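Nucleoporin nup120 (Schizosaccharomyces pombe, PDB 4GQ2) serves as a structural component of the nuclear pore complex, whose subunits can also dock transport factors. Local coordinates at residues A[552-557]-A[686-691]. Sequence-based numbering, arbitrary orientation.
Sequences FDEEPL and LKKFQV
The carboxylate of Asp553 turns one face to the methylene chain of Lys688, which passes over it at about a right angle. Lys688 CG stands over the carboxylate carbon, 3.8 Å from Asp553 CG, and Lys688 CE reaches past the rim, 3.5 Å from Asp553 OD2. At the opposite edge of the same group, Asp553 OD1 points to the methyl CG1 of Val691, 4.2 Å away. With CG anti to the backbone N (chi1 -163°), the carboxylate is carried toward helix 672-703. Asp553 CB rests on Lys688 CD at 3.5 Å.

This illustrates how an acid and a lysine can meet carboxylate face to methylene chain without a salt bridge. The Lys688 chain bends only at its last torsion (chi4 82°), carrying NZ to 5.0 Å from Asp553 OD2. Lys688 NZ lies 4.5 Å from Glu554 OE1, beyond salt-bridge distance, and Glu550 makes a weak, long ion pair with it, so the attraction is probably diffuse. With an alanine here in place of Asp553, the CB contact could remain, but the Lys688 chain, lacking the carboxylate against it, would probably be freer to shift.

Glu554 has its stronger partner in Lys6 of strand 3-11, a salt bridge made through OE2, which links this turn to a sheet of the beta-propeller. The contact lies at the surface where helix 548-553 and the turn after it meet the long helix 672-703. Beside it, Val691 also touches helices 571-585 and 590-605, whereas Phe552 is buried against helix 646-658 and meets Tyr575 of helix 571-585 edge-to-face.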
ATOM      1  N   PHE A 552      14.495   8.497  18.724  1.00 64.86           N
ATOM      2  CA  PHE A 552      15.327   7.310  18.937  1.00 71.43           C
ATOM      3  C   PHE A 552      15.818   6.648  17.648  1.00 71.47           C
ATOM      4  O   PHE A 552      16.750   5.846  17.681  1.00 67.83           O
ATOM      5  CB  PHE A 552      14.599   6.289  19.814  1.00 68.66           C
ATOM      6  CG  PHE A 552      14.585   6.649  21.269  1.00 89.73           C
ATOM      7  CD1 PHE A 552      13.558   7.415  21.797  1.00 86.62           C
ATOM      8  CD2 PHE A 552      15.608   6.230  22.111  1.00102.43           C
ATOM      9  CE1 PHE A 552      13.543   7.754  23.136  1.00 81.92           C
ATOM     10  CE2 PHE A 552      15.599   6.565  23.454  1.00104.02           C
ATOM     11  CZ  PHE A 552      14.563   7.328  23.965  1.00 92.40           C
ATOM     12  N   ASP A 553      15.186   6.978  16.524  1.00 71.50           N
ATOM     13  CA  ASP A 553      15.578   6.426  15.228  1.00 70.95           C
ATOM     14  C   ASP A 553      16.759   7.199  14.651  1.00 68.44           C
ATOM     15  O   ASP A 553      17.797   6.612  14.348  1.00 86.94           O
ATOM     16  CB  ASP A 553      14.398   6.453  14.252  1.00 76.01           C
ATOM     17  CG  ASP A 553      14.605   5.546  13.050  1.00 83.63           C
ATOM     18  OD1 ASP A 553      14.617   4.309  13.234  1.00 81.71           O
ATOM     19  OD2 ASP A 553      14.730   6.072  11.918  1.00 77.10           O
ATOM     20  N   GLU A 554      16.594   8.513  14.507  1.00 69.90           N
ATOM     21  CA  GLU A 554      17.642   9.370  13.953  1.00 86.08           C
ATOM     22  C   GLU A 554      18.706   9.727  14.993  1.00 89.41           C
ATOM     23  O   GLU A 554      18.389  10.066  16.138  1.00 80.65           O
ATOM     24  CB  GLU A 554      17.051  10.621  13.283  1.00 73.05           C
ATOM     25  CG  GLU A 554      15.929  11.295  14.055  1.00 92.65           C
ATOM     26  CD  GLU A 554      14.828  11.820  13.151  1.00103.59           C
ATOM     27  OE1 GLU A 554      14.072  11.001  12.572  1.00 83.67           O
ATOM     28  OE2 GLU A 554      14.708  13.058  13.030  1.00103.54           O
ATOM     29  N   GLU A 555      19.964   9.648  14.558  1.00 93.57           N
ATOM     30  CA  GLU A 555      21.161   9.725  15.416  1.00112.93           C
ATOM     31  C   GLU A 555      21.286  11.031  16.235  1.00100.73           C
ATOM     32  O   GLU A 555      20.449  11.928  16.100  1.00106.92           O
ATOM     33  CB  GLU A 555      22.420   9.528  14.547  1.00102.05           C
ATOM     34  CG  GLU A 555      22.300   8.489  13.435  1.00104.93           C
ATOM     35  CD  GLU A 555      22.349   7.052  13.929  1.00112.10           C
ATOM     36  OE1 GLU A 555      23.185   6.738  14.804  1.00106.92           O
ATOM     37  OE2 GLU A 555      21.557   6.225  13.427  1.00106.57           O
ATOM     38  N   PRO A 556      22.314  11.138  17.108  1.00 87.90           N
ATOM     39  CA  PRO A 556      23.244  10.143  17.651  1.00 76.80           C
ATOM     40  C   PRO A 556      23.054   9.945  19.155  1.00 78.60           C
ATOM     41  O   PRO A 556      22.283  10.686  19.781  1.00 77.97           O
ATOM     42  CB  PRO A 556      24.608  10.778  17.383  1.00 76.53           C
ATOM     43  CG  PRO A 556      24.350  12.257  17.386  1.00 81.89           C
ATOM     44  CD  PRO A 556      22.864  12.494  17.277  1.00 90.27           C
ATOM     45  N   LEU A 557      23.757   8.971  19.732  1.00 69.96           N
ATOM     46  CA  LEU A 557      23.599   8.651  21.156  1.00 66.02           C
ATOM     47  C   LEU A 557      23.864   9.867  22.054  1.00 67.09           C
ATOM     48  O   LEU A 557      23.095  10.129  22.986  1.00 59.25           O
ATOM     49  CB  LEU A 557      24.497   7.478  21.569  1.00 52.26           C
ATOM     50  CG  LEU A 557      23.966   6.398  22.530  1.00 56.58           C
ATOM     51  CD1 LEU A 557      25.129   5.624  23.136  1.00 49.58           C
ATOM     52  CD2 LEU A 557      23.035   6.898  23.636  1.00 59.19           C
ATOM     53  N   LEU A 686       5.302   3.826  11.940  1.00 34.96           N
ATOM     54  CA  LEU A 686       5.354   2.360  11.992  1.00 32.23           C
ATOM     55  C   LEU A 686       6.650   1.751  11.468  1.00 28.64           C
ATOM     56  O   LEU A 686       7.065   0.706  11.952  1.00 33.22           O
ATOM     57  CB  LEU A 686       4.150   1.735  11.285  1.00 30.20           C
ATOM     58  CG  LEU A 686       2.773   1.973  11.918  1.00 32.36           C
ATOM     59  CD1 LEU A 686       1.689   1.529  10.969  1.00 38.63           C
ATOM     60  CD2 LEU A 686       2.607   1.271  13.253  1.00 37.23           C
ATOM     61  N   LYS A 687       7.286   2.422  10.551  1.00 29.62           N
ATOM     62  CA  LYS A 687       8.534   1.961  10.042  1.00 35.01           C
ATOM     63  C   LYS A 687       9.629   2.074  11.053  1.00 33.34           C
ATOM     64  O   LYS A 687      10.454   1.241  11.152  1.00 35.45           O
ATOM     65  CB  LYS A 687       8.922   2.752   8.830  1.00 20.00           C
ATOM     66  CG  LYS A 687       8.485   2.150   7.542  1.00 20.00           C
ATOM     67  CD  LYS A 687       8.531   3.205   6.481  1.00 20.00           C
ATOM     68  CE  LYS A 687       8.627   2.589   5.120  1.00 20.00           C
ATOM     69  NZ  LYS A 687       7.794   3.340   4.164  1.00 20.00           N
ATOM     70  N   LYS A 688       9.625   3.143  11.799  1.00 33.78           N
ATOM     71  CA  LYS A 688      10.578   3.347  12.884  1.00 32.02           C
ATOM     72  C   LYS A 688      10.293   2.386  14.038  1.00 31.42           C
ATOM     73  O   LYS A 688      11.209   1.799  14.597  1.00 32.27           O
ATOM     74  CB  LYS A 688      10.609   4.811  13.324  1.00 35.75           C
ATOM     75  CG  LYS A 688      10.874   5.762  12.165  1.00 39.69           C
ATOM     76  CD  LYS A 688      11.340   7.134  12.625  1.00 59.15           C
ATOM     77  CE  LYS A 688      11.798   7.996  11.455  1.00 41.80           C
ATOM     78  NZ  LYS A 688      10.637   8.636  10.775  1.00 49.43           N
ATOM     79  N   PHE A 689       9.020   2.179  14.357  1.00 33.64           N
ATOM     80  CA  PHE A 689       8.666   1.149  15.334  1.00 36.33           C
ATOM     81  C   PHE A 689       9.189  -0.246  14.963  1.00 36.57           C
ATOM     82  O   PHE A 689       9.828  -0.904  15.787  1.00 46.00           O
ATOM     83  CB  PHE A 689       7.155   1.131  15.618  1.00 39.28           C
ATOM     84  CG  PHE A 689       6.753   2.000  16.776  1.00 37.06           C
ATOM     85  CD1 PHE A 689       7.223   1.732  18.056  1.00 37.65           C
ATOM     86  CD2 PHE A 689       5.911   3.085  16.591  1.00 33.35           C
ATOM     87  CE1 PHE A 689       6.863   2.535  19.128  1.00 40.14           C
ATOM     88  CE2 PHE A 689       5.539   3.887  17.661  1.00 40.78           C
ATOM     89  CZ  PHE A 689       6.014   3.612  18.931  1.00 37.73           C
ATOM     90  N   GLN A 690       8.927  -0.681  13.729  1.00 37.22           N
ATOM     91  CA  GLN A 690       9.377  -1.997  13.235  1.00 29.78           C
ATOM     92  C   GLN A 690      10.891  -2.202  13.349  1.00 29.24           C
ATOM     93  O   GLN A 690      11.350  -3.220  13.866  1.00 32.46           O
ATOM     94  CB  GLN A 690       8.925  -2.215  11.785  1.00 25.74           C
ATOM     95  CG  GLN A 690       9.419  -3.523  11.177  1.00 28.64           C
ATOM     96  CD  GLN A 690       8.986  -3.718   9.733  1.00 28.34           C
ATOM     97  OE1 GLN A 690       8.313  -4.696   9.403  1.00 32.71           O
ATOM     98  NE2 GLN A 690       9.347  -2.785   8.879  1.00 27.10           N
ATOM     99  N   VAL A 691      11.657  -1.241  12.850  1.00 25.80           N
ATOM    100  CA  VAL A 691      13.118  -1.273  12.969  1.00 27.33           C
ATOM    101  C   VAL A 691      13.550  -1.300  14.448  1.00 34.01           C
ATOM    102  O   VAL A 691      14.457  -2.054  14.824  1.00 37.14           O
ATOM    103  CB  VAL A 691      13.743  -0.086  12.188  1.00 35.44           C
ATOM    104  CG1 VAL A 691      15.203   0.158  12.565  1.00 29.90           C
ATOM    105  CG2 VAL A 691      13.581  -0.304  10.680  1.00 26.58           C
TER